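PDB 2HPG: ABC transporter, periplasmic substrate-binding protein, which probably binds a small solute in the periplasm for uptake by a tripartite ATP-independent (TRAP) transporter, as the extracellular solute-binding proteins of family 7 do. Local coordinates for residues A[84-94]-A[222-230]; A[108-117]-A[133-141]. All coordinates share one frame; numbering follows the deposited sequence.

Interaction 1 (A[84-94]-A[222-230])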
loop_
_atom_site.group_PDB
_atom_site.type_symbol
_atom_site.label_atom_id
_atom_site.label_comp_id
_atom_site.label_asym_id
_atom_site.label_seq_id
_atom_site.Cartn_x
_atom_site.Cartn_y
_atom_site.Cartn_z
ATOM N N ILE A 84 -2.985 -13.998 -0.328
ATOM C CA ILE A 84 -3.235 -12.632 -0.814
ATOM C C ILE A 84 -2.060 -11.693 -0.466
ATOM O O ILE A 84 -1.858 -10.665 -1.116
ATOM C CB ILE A 84 -4.572 -12.069 -0.273
ATOM C CG1 ILE A 84 -5.015 -10.837 -1.081
ATOM C CG2 ILE A 84 -4.476 -11.738 1.207
ATOM C CD1 ILE A 84 -6.446 -10.426 -0.811
ATOM N N GLY A 85 -1.306 -12.085 0.555
ATOM C CA GLY A 85 -0.082 -11.426 0.999
ATOM C C GLY A 85 1.046 -11.350 -0.019
ATOM O O GLY A 85 1.978 -10.556 0.148
ATOM N N VAL A 86 0.951 -12.138 -1.086
ATOM C CA VAL A 86 1.905 -12.056 -2.185
ATOM C C VAL A 86 1.970 -10.633 -2.796
ATOM O O VAL A 86 3.013 -10.230 -3.341
ATOM C CB VAL A 86 1.599 -13.127 -3.294
ATOM C CG1 VAL A 86 0.414 -12.729 -4.105
ATOM C CG2 VAL A 86 2.846 -13.342 -4.182
HETATM N N MSE A 87 0.880 -9.870 -2.679
HETATM C CA MSE A 87 0.814 -8.534 -3.290
HETATM C C MSE A 87 1.552 -7.423 -2.508
HETATM O O MSE A 87 1.564 -6.273 -2.955
HETATM C CB MSE A 87 -0.634 -8.141 -3.545
HETATM C CG MSE A 87 -1.397 -9.218 -4.305
HETATM SE SE MSE A 87 -3.097 -8.693 -5.002
HETATM C CE MSE A 87 -2.740 -6.836 -5.451
ATOM N N ASN A 88 2.171 -7.767 -1.384
ATOM C CA ASN A 88 3.002 -6.818 -0.608
ATOM C C ASN A 88 4.478 -7.210 -0.619
ATOM O O ASN A 88 5.307 -6.629 0.104
ATOM C CB ASN A 88 2.499 -6.707 0.846
ATOM C CG ASN A 88 2.462 -5.259 1.349
ATOM O OD1 ASN A 88 3.485 -4.586 1.403
ATOM N ND2 ASN A 88 1.284 -4.778 1.666
ATOM N N LEU A 89 4.815 -8.189 -1.448
ATOM C CA LEU A 89 6.182 -8.645 -1.536
ATOM C C LEU A 89 6.981 -7.844 -2.576
ATOM O O LEU A 89 6.422 -7.272 -3.533
ATOM C CB LEU A 89 6.228 -10.166 -1.798
ATOM C CG LEU A 89 5.977 -11.032 -0.566
ATOM C CD1 LEU A 89 6.096 -12.493 -0.939
ATOM C CD2 LEU A 89 6.948 -10.719 0.536
ATOM N N ALA A 90 8.290 -7.781 -2.345
ATOM C CA ALA A 90 9.199 -7.003 -3.186
ATOM C C ALA A 90 9.033 -7.381 -4.639
ATOM O O ALA A 90 8.954 -8.550 -4.960
ATOM C CB ALA A 90 10.657 -7.198 -2.746
ATOM N N TYR A 91 8.950 -6.366 -5.495
ATOM C CA TYR A 91 8.842 -6.503 -6.965
ATOM C C TYR A 91 7.619 -7.216 -7.518
ATOM O O TYR A 91 7.566 -7.428 -8.722
ATOM C CB TYR A 91 10.128 -7.090 -7.588
ATOM C CG TYR A 91 11.288 -6.165 -7.395
ATOM C CD1 TYR A 91 12.236 -6.411 -6.421
ATOM C CD2 TYR A 91 11.398 -4.995 -8.142
ATOM C CE1 TYR A 91 13.277 -5.528 -6.210
ATOM C CE2 TYR A 91 12.458 -4.112 -7.939
ATOM C CZ TYR A 91 13.389 -4.393 -6.986
ATOM O OH TYR A 91 14.429 -3.505 -6.763
ATOM N N PHE A 92 6.626 -7.530 -6.678
ATOM C CA PHE A 92 5.377 -8.137 -7.155
ATOM C C PHE A 92 4.842 -7.516 -8.457
ATOM O O PHE A 92 4.553 -8.234 -9.419
ATOM C CB PHE A 92 4.269 -8.128 -6.061
ATOM C CG PHE A 92 2.910 -8.553 -6.585
ATOM C CD1 PHE A 92 2.601 -9.904 -6.721
ATOM C CD2 PHE A 92 1.982 -7.610 -6.995
ATOM C CE1 PHE A 92 1.369 -10.305 -7.249
ATOM C CE2 PHE A 92 0.761 -7.989 -7.541
ATOM C CZ PHE A 92 0.441 -9.348 -7.650
ATOM N N ILE A 93 4.657 -6.202 -8.517
ATOM C CA ILE A 93 4.016 -5.628 -9.711
ATOM C C ILE A 93 4.937 -5.799 -10.937
ATOM O O ILE A 93 4.461 -5.848 -12.082
ATOM C CB ILE A 93 3.576 -4.141 -9.531
ATOM C CG1 ILE A 93 2.340 -3.837 -10.380
ATOM C CG2 ILE A 93 4.683 -3.183 -9.902
ATOM C CD1 ILE A 93 1.037 -4.389 -9.792
ATOM N N ASP A 94 6.242 -5.912 -10.696
ATOM C CA ASP A 94 7.200 -6.101 -11.802
ATOM C C ASP A 94 7.168 -7.525 -12.314
ATOM O O ASP A 94 7.198 -7.752 -13.515
ATOM C CB ASP A 94 8.622 -5.731 -11.396
ATOM C CG ASP A 94 8.874 -4.246 -11.477
ATOM O OD1 ASP A 94 9.437 -3.793 -12.494
ATOM O OD2 ASP A 94 8.470 -3.529 -10.547
ATOM N N THR A 222 15.559 1.780 -6.382
ATOM C CA THR A 222 15.382 0.351 -6.539
ATOM C C THR A 222 13.941 0.016 -6.890
ATOM O O THR A 222 13.699 -1.031 -7.479
ATOM C CB THR A 222 15.741 -0.399 -5.280
ATOM O OG1 THR A 222 15.153 0.261 -4.160
ATOM C CG2 THR A 222 17.261 -0.469 -5.093
ATOM N N GLY A 223 12.995 0.881 -6.513
ATOM C CA GLY A 223 11.574 0.690 -6.834
ATOM C C GLY A 223 11.078 -0.699 -6.411
ATOM O O GLY A 223 10.285 -1.340 -7.108
ATOM N N HIS A 224 11.557 -1.146 -5.260
ATOM C CA HIS A 224 11.368 -2.523 -4.785
ATOM C C HIS A 224 9.955 -2.859 -4.245
ATOM O O HIS A 224 9.607 -4.045 -4.167
ATOM C CB HIS A 224 12.424 -2.843 -3.723
ATOM C CG HIS A 224 12.413 -1.884 -2.576
ATOM N ND1 HIS A 224 13.220 -0.769 -2.529
ATOM C CD2 HIS A 224 11.644 -1.835 -1.465
ATOM C CE1 HIS A 224 12.955 -0.082 -1.434
ATOM N NE2 HIS A 224 12.008 -0.708 -0.762
ATOM N N PHE A 225 9.159 -1.852 -3.858
ATOM C CA PHE A 225 7.739 -2.048 -3.551
ATOM C C PHE A 225 6.897 -1.069 -4.347
ATOM O O PHE A 225 7.274 0.087 -4.527
ATOM C CB PHE A 225 7.380 -1.796 -2.075
ATOM C CG PHE A 225 8.017 -2.721 -1.088
ATOM C CD1 PHE A 225 7.835 -4.089 -1.158
ATOM C CD2 PHE A 225 8.722 -2.208 -0.029
ATOM C CE1 PHE A 225 8.406 -4.909 -0.227
ATOM C CE2 PHE A 225 9.296 -3.014 0.901
ATOM C CZ PHE A 225 9.140 -4.373 0.816
ATOM N N LEU A 226 5.756 -1.552 -4.836
ATOM C CA LEU A 226 4.630 -0.693 -5.188
ATOM C C LEU A 226 3.555 -0.929 -4.134
ATOM O O LEU A 226 2.996 -2.026 -4.058
ATOM C CB LEU A 226 4.076 -1.020 -6.572
ATOM C CG LEU A 226 2.918 -0.127 -6.983
ATOM C CD1 LEU A 226 3.384 1.312 -7.163
ATOM C CD2 LEU A 226 2.233 -0.673 -8.222
ATOM N N LEU A 227 3.278 0.080 -3.316
ATOM C CA LEU A 227 2.325 -0.059 -2.208
ATOM C C LEU A 227 0.879 -0.024 -2.687
ATOM O O LEU A 227 0.353 1.020 -3.121
ATOM C CB LEU A 227 2.595 0.994 -1.119
ATOM C CG LEU A 227 1.679 1.018 0.111
ATOM C CD1 LEU A 227 1.286 -0.367 0.587
ATOM C CD2 LEU A 227 2.397 1.807 1.229
ATOM N N ILE A 228 0.262 -1.200 -2.643
ATOM C CA ILE A 228 -1.116 -1.373 -3.034
ATOM C C ILE A 228 -1.935 -1.442 -1.759
ATOM O O ILE A 228 -1.754 -2.350 -0.947
ATOM C CB ILE A 228 -1.310 -2.689 -3.811
ATOM C CG1 ILE A 228 -0.418 -2.723 -5.061
ATOM C CG2 ILE A 228 -2.779 -2.858 -4.206
ATOM C CD1 ILE A 228 -0.247 -4.164 -5.613
ATOM N N ASN A 229 -2.832 -0.492 -1.581
ATOM C CA ASN A 229 -3.703 -0.516 -0.414
ATOM C C ASN A 229 -4.995 -1.243 -0.721
ATOM O O ASN A 229 -5.507 -1.197 -1.856
ATOM C CB ASN A 229 -3.982 0.891 0.091
ATOM C CG ASN A 229 -2.777 1.518 0.772
ATOM O OD1 ASN A 229 -2.180 2.464 0.260
ATOM N ND2 ASN A 229 -2.399 0.971 1.925
ATOM N N PHE A 230 -5.514 -1.920 0.304
ATOM C CA PHE A 230 -6.798 -2.603 0.235
ATOM C C PHE A 230 -7.796 -1.875 1.107
ATOM O O PHE A 230 -7.495 -1.529 2.233
ATOM C CB PHE A 230 -6.646 -4.038 0.713
ATOM C CG PHE A 230 -6.105 -4.950 -0.322
ATOM C CD1 PHE A 230 -6.884 -5.973 -0.824
ATOM C CD2 PHE A 230 -4.827 -4.764 -0.833
ATOM C CE1 PHE A 230 -6.386 -6.809 -1.793
ATOM C CE2 PHE A 230 -4.336 -5.596 -1.810
ATOM C CZ PHE A 230 -5.123 -6.626 -2.279
HETATM O O HOH W 1 3.006 -4.708 -4.943
HETATM O O HOH W 2 1.601 -3.715 -1.650
HETATM O O HOH W 3 5.481 -4.826 -4.048
HETATM O O HOH W 4 5.833 -4.307 -6.683
HETATM O O HOH W 5 10.565 -1.410 -9.831
HETATM O O HOH W 6 8.204 -3.089 -7.747
#

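Interaction 2 (A[108-117]-A[133-141])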
loop_
_atom_site.group_PDB
_atom_site.type_symbol
_atom_site.label_atom_id
_atom_site.label_comp_id
_atom_site.label_asym_id
_atom_site.label_seq_id
_atom_site.Cartn_x
_atom_site.Cartn_y
_atom_site.Cartn_z
ATOM N N LEU A 108 -3.711 -4.685 -12.064
ATOM C CA LEU A 108 -4.606 -4.765 -10.896
ATOM C C LEU A 108 -6.019 -5.159 -11.343
ATOM O O LEU A 108 -6.632 -6.034 -10.752
ATOM C CB LEU A 108 -4.626 -3.434 -10.120
ATOM C CG LEU A 108 -3.336 -3.022 -9.404
ATOM C CD1 LEU A 108 -3.528 -1.751 -8.573
ATOM C CD2 LEU A 108 -2.791 -4.140 -8.533
ATOM N N LYS A 109 -6.516 -4.542 -12.407
ATOM C CA LYS A 109 -7.822 -4.943 -12.976
ATOM C C LYS A 109 -7.852 -6.411 -13.392
ATOM O O LYS A 109 -8.825 -7.105 -13.135
ATOM C CB LYS A 109 -8.204 -4.069 -14.156
ATOM C CG LYS A 109 -8.359 -2.629 -13.775
ATOM C CD LYS A 109 -8.724 -1.762 -14.947
ATOM C CE LYS A 109 -8.885 -0.332 -14.501
ATOM N NZ LYS A 109 -8.961 0.597 -15.648
ATOM N N LYS A 110 -6.780 -6.887 -14.015
ATOM C CA LYS A 110 -6.685 -8.288 -14.398
ATOM C C LYS A 110 -6.613 -9.177 -13.176
ATOM O O LYS A 110 -7.140 -10.285 -13.185
ATOM C CB LYS A 110 -5.472 -8.536 -15.312
ATOM C CG LYS A 110 -5.663 -8.006 -16.722
ATOM C CD LYS A 110 -6.573 -8.936 -17.565
ATOM C CE LYS A 110 -6.776 -8.427 -19.010
ATOM N NZ LYS A 110 -7.074 -6.944 -19.033
ATOM N N ILE A 111 -5.941 -8.726 -12.118
ATOM C CA ILE A 111 -5.902 -9.538 -10.901
ATOM C C ILE A 111 -7.325 -9.632 -10.320
ATOM O O ILE A 111 -7.735 -10.695 -9.867
ATOM C CB ILE A 111 -4.875 -9.014 -9.835
ATOM C CG1 ILE A 111 -3.439 -9.276 -10.309
ATOM C CG2 ILE A 111 -5.095 -9.696 -8.491
ATOM C CD1 ILE A 111 -2.372 -8.704 -9.405
ATOM N N LYS A 112 -8.079 -8.539 -10.383
ATOM C CA LYS A 112 -9.395 -8.510 -9.759
ATOM C C LYS A 112 -10.345 -9.509 -10.406
ATOM O O LYS A 112 -11.033 -10.243 -9.718
ATOM C CB LYS A 112 -10.011 -7.125 -9.825
ATOM C CG LYS A 112 -11.322 -7.025 -9.053
ATOM C CD LYS A 112 -11.885 -5.630 -9.157
ATOM C CE LYS A 112 -13.419 -5.581 -9.089
ATOM N NZ LYS A 112 -13.884 -4.306 -9.711
ATOM N N GLN A 113 -10.368 -9.542 -11.732
ATOM C CA GLN A 113 -11.233 -10.482 -12.433
ATOM C C GLN A 113 -10.676 -11.910 -12.503
ATOM O O GLN A 113 -11.338 -12.798 -13.024
ATOM C CB GLN A 113 -11.625 -9.935 -13.808
ATOM C CG GLN A 113 -10.497 -9.714 -14.765
ATOM C CD GLN A 113 -10.858 -8.745 -15.875
ATOM O OE1 GLN A 113 -11.260 -7.598 -15.622
ATOM N NE2 GLN A 113 -10.713 -9.198 -17.118
ATOM N N SER A 114 -9.496 -12.157 -11.939
ATOM C CA SER A 114 -8.895 -13.494 -11.883
ATOM C C SER A 114 -9.713 -14.411 -10.983
ATOM O O SER A 114 -10.058 -14.008 -9.869
ATOM C CB SER A 114 -7.449 -13.423 -11.335
ATOM O OG SER A 114 -7.376 -13.230 -9.913
ATOM N N PRO A 115 -10.008 -15.647 -11.420
ATOM C CA PRO A 115 -10.614 -16.630 -10.527
ATOM C C PRO A 115 -9.916 -16.760 -9.168
ATOM O O PRO A 115 -10.588 -16.866 -8.137
ATOM C CB PRO A 115 -10.467 -17.947 -11.309
ATOM C CG PRO A 115 -10.467 -17.540 -12.731
ATOM C CD PRO A 115 -9.847 -16.175 -12.791
ATOM N N THR A 116 -8.585 -16.776 -9.165
ATOM C CA THR A 116 -7.825 -16.919 -7.922
ATOM C C THR A 116 -8.051 -15.748 -6.951
ATOM O O THR A 116 -8.245 -15.976 -5.761
ATOM C CB THR A 116 -6.321 -17.059 -8.185
ATOM O OG1 THR A 116 -6.092 -18.232 -8.967
ATOM C CG2 THR A 116 -5.549 -17.168 -6.877
HETATM N N MSE A 117 -8.029 -14.510 -7.443
HETATM C CA MSE A 117 -8.302 -13.368 -6.567
HETATM C C MSE A 117 -9.739 -13.463 -6.066
HETATM O O MSE A 117 -10.003 -13.294 -4.876
HETATM C CB MSE A 117 -8.092 -12.028 -7.279
HETATM C CG MSE A 117 -8.463 -10.773 -6.451
HETATM SE SE MSE A 117 -7.599 -10.639 -4.686
HETATM C CE MSE A 117 -5.781 -10.918 -5.211
ATOM N N LEU A 133 -13.587 -3.622 -0.744
ATOM C CA LEU A 133 -14.314 -2.761 -1.665
ATOM C C LEU A 133 -13.452 -2.388 -2.870
ATOM O O LEU A 133 -13.968 -2.114 -3.967
ATOM C CB LEU A 133 -14.735 -1.467 -0.973
ATOM C CG LEU A 133 -15.813 -1.511 0.099
ATOM C CD1 LEU A 133 -15.911 -0.125 0.691
ATOM C CD2 LEU A 133 -17.147 -1.925 -0.496
ATOM N N SER A 134 -12.140 -2.333 -2.648
ATOM C CA SER A 134 -11.208 -1.950 -3.696
ATOM C C SER A 134 -9.758 -2.189 -3.303
ATOM O O SER A 134 -9.409 -2.115 -2.115
ATOM C CB SER A 134 -11.399 -0.475 -4.058
ATOM O OG SER A 134 -10.516 -0.098 -5.103
ATOM N N PHE A 135 -8.927 -2.487 -4.308
ATOM C CA PHE A 135 -7.470 -2.404 -4.159
ATOM C C PHE A 135 -6.789 -1.605 -5.278
ATOM O O PHE A 135 -5.617 -1.817 -5.554
ATOM C CB PHE A 135 -6.829 -3.798 -3.969
ATOM C CG PHE A 135 -7.059 -4.764 -5.115
ATOM C CD1 PHE A 135 -6.207 -4.772 -6.233
ATOM C CD2 PHE A 135 -8.093 -5.702 -5.054
ATOM C CE1 PHE A 135 -6.404 -5.663 -7.272
ATOM C CE2 PHE A 135 -8.311 -6.610 -6.109
ATOM C CZ PHE A 135 -7.462 -6.588 -7.222
ATOM N N TYR A 136 -7.514 -0.667 -5.895
ATOM C CA TYR A 136 -6.954 0.244 -6.886
ATOM C C TYR A 136 -6.444 1.529 -6.253
ATOM O O TYR A 136 -6.592 2.627 -6.822
ATOM C CB TYR A 136 -8.016 0.622 -7.913
ATOM C CG TYR A 136 -8.594 -0.529 -8.720
ATOM C CD1 TYR A 136 -7.990 -1.772 -8.775
ATOM C CD2 TYR A 136 -9.742 -0.335 -9.482
ATOM C CE1 TYR A 136 -8.543 -2.795 -9.523
ATOM C CE2 TYR A 136 -10.286 -1.353 -10.231
ATOM C CZ TYR A 136 -9.698 -2.569 -10.248
ATOM O OH TYR A 136 -10.284 -3.564 -11.009
ATOM N N TRP A 137 -5.829 1.391 -5.082
ATOM C CA TRP A 137 -5.359 2.527 -4.298
ATOM C C TRP A 137 -3.883 2.305 -4.125
ATOM O O TRP A 137 -3.470 1.382 -3.439
ATOM C CB TRP A 137 -6.089 2.591 -2.950
ATOM C CG TRP A 137 -7.491 3.083 -3.116
ATOM C CD1 TRP A 137 -8.544 2.398 -3.647
ATOM C CD2 TRP A 137 -7.984 4.386 -2.785
ATOM N NE1 TRP A 137 -9.657 3.203 -3.683
ATOM C CE2 TRP A 137 -9.339 4.426 -3.148
ATOM C CE3 TRP A 137 -7.405 5.526 -2.222
ATOM C CZ2 TRP A 137 -10.135 5.568 -2.953
ATOM C CZ3 TRP A 137 -8.194 6.653 -2.031
ATOM C CH2 TRP A 137 -9.541 6.662 -2.391
ATOM N N VAL A 138 -3.090 3.129 -4.798
ATOM C CA VAL A 138 -1.656 2.908 -4.890
ATOM C C VAL A 138 -0.909 4.145 -4.383
ATOM O O VAL A 138 -1.207 5.269 -4.776
ATOM C CB VAL A 138 -1.298 2.521 -6.359
ATOM C CG1 VAL A 138 0.147 2.711 -6.662
ATOM C CG2 VAL A 138 -1.725 1.054 -6.613
ATOM N N GLN A 139 0.035 3.930 -3.462
ATOM C CA GLN A 139 0.811 5.040 -2.914
ATOM C C GLN A 139 2.081 5.300 -3.708
ATOM O O GLN A 139 2.729 6.330 -3.526
ATOM C CB GLN A 139 1.145 4.775 -1.457
ATOM C CG GLN A 139 0.020 5.118 -0.512
ATOM C CD GLN A 139 0.409 4.912 0.909
ATOM O OE1 GLN A 139 1.380 5.501 1.370
ATOM N NE2 GLN A 139 -0.322 4.053 1.615
ATOM N N GLY A 140 2.448 4.379 -4.599
ATOM C CA GLY A 140 3.608 4.566 -5.445
ATOM C C GLY A 140 4.762 3.671 -5.070
ATOM O O GLY A 140 4.660 2.886 -4.128
ATOM N N TYR A 141 5.856 3.806 -5.818
ATOM C CA TYR A 141 7.063 3.016 -5.610
ATOM C C TYR A 141 7.894 3.544 -4.471
ATOM O O TYR A 141 8.098 4.751 -4.336
ATOM C CB TYR A 141 7.947 3.014 -6.854
ATOM C CG TYR A 141 7.305 2.300 -7.978
ATOM C CD1 TYR A 141 7.441 0.924 -8.119
ATOM C CD2 TYR A 141 6.464 2.968 -8.841
ATOM C CE1 TYR A 141 6.819 0.264 -9.135
ATOM C CE2 TYR A 141 5.845 2.311 -9.858
ATOM C CZ TYR A 141 6.028 0.960 -9.998
ATOM O OH TYR A 141 5.386 0.306 -11.012
HETATM O O HOH W 7 -14.390 -3.266 -6.543
#

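Interaction 1 (A[84-94]-A[222-230])
Y91 and H224 are joined by one direct backbone hydrogen bond, Y91 N to H224 O at 2.8 Å, made where residues 84-94 leave a 3-10 segment, pass a type II turn (L89 to F92) and start helix 92-95 beside strand 218-234. The donor is tilted 30° from the carbonyl plane, and A90 CA gives the same oxygen a C-H...O contact. Elsewhere waters join the backbones: water 1 donates to both M87 O and L226 O. The Y91 side chain reaches along the strand, and its OH donates to T222 O at 2.7 Å from above that carbonyl's plane. H224 CA lies over one face of the same ring, 3.8 Å from its centroid, a CH-pi contact offset toward the rim. Tyrosine suits the place by offering both a flat face and a hydroxyl; a phenylalanine here would probably keep the CH-pi contact but leave T222 O without its hydroxyl donor. Two waters link D94 OD2 to G223 O, while D94 OD1 forms a salt bridge with K99. Farther on, I93 CG1 meets L226 CD2 at 3.8 Å. The flexible chain of selenomethionine M87 bends at chi3 (34°) and so serves two partners: CE lies 3.7 Å from I228 CD1, and SE lies in the plane of the F230 ring, at the edge and 5.3 Å from the centroid, a Met-aromatic contact. I84 CD1 closes the row on F230 CE1. Loop and helix start thus cover one side of a long sheet strand, an arrangement of the alpha/beta fold of periplasmic solute-binding proteins.

Interaction 2 (A[108-117]-A[133-141])
L108 and Y136 mark the nearest backbone approach, 6.8 Å between their CA atoms, where helix 108-112 runs nearly antiparallel to strand 133-141 (162° between their directions). L108 can be followed outward. Its CB rests 4.0 Å from Y136 CD1 and equally near F135 CE1, touching both rings, which lie to the same side of it; beyond CG the branches part, CD2 turning to F135 CE1 while CD1 lies 3.7 Å from F135 O and 3.9 Å from V138 CG2. A branched leucine suits this place because one methyl meets the F135 ring and the other V138. Helices packed against a sheet are the basic architecture of the alpha/beta solute-binding fold, and here the strand carries a classic beta bulge, L133 and S134 both facing E231; S134 also opens an ST turn, its OG accepting from Y136 N. F135 CG sits between its backbone N and carbonyl carbon (chi1 60°), a placement that brings the ring to the helix: CZ meets K112 CB at 3.7 Å, and the I111 side chain crosses F135 at about a right angle, CG2 nearest CZ. The selenomethionine M117 adds an oblique Met-aromatic contact, SE 5.2 Å from the centroid of the F135 ring. At Y136 OH two lysines meet, K109 CG at 3.5 Å and K112 CD at 3.2 Å; lysine suits position 112 because its extended apolar stem runs past that hydroxyl while its ammonium reaches a salt bridge with D254.

How the interactions relate
The two contacts lie side by side, their centres 11 Å apart, and share one sheet: strands 218-234 and 130-146 are antiparallel neighbours in it. N229 N reaches W137 O at 2.7 Å, a probable hydrogen bond, and N229 OD1 probably pairs with Q139 NE2. Along the chain, 108-117 and 133-141 both come after 84-94 and before 222-230. The segments covering the strands also touch each other, F92 packing on I111 and L108 on M87, and L108 touches I228 of the neighbouring strand as well. Successive helical elements thus cover adjacent strands, bringing parts of the chain far apart in sequence together in the core of this solute-binding protein.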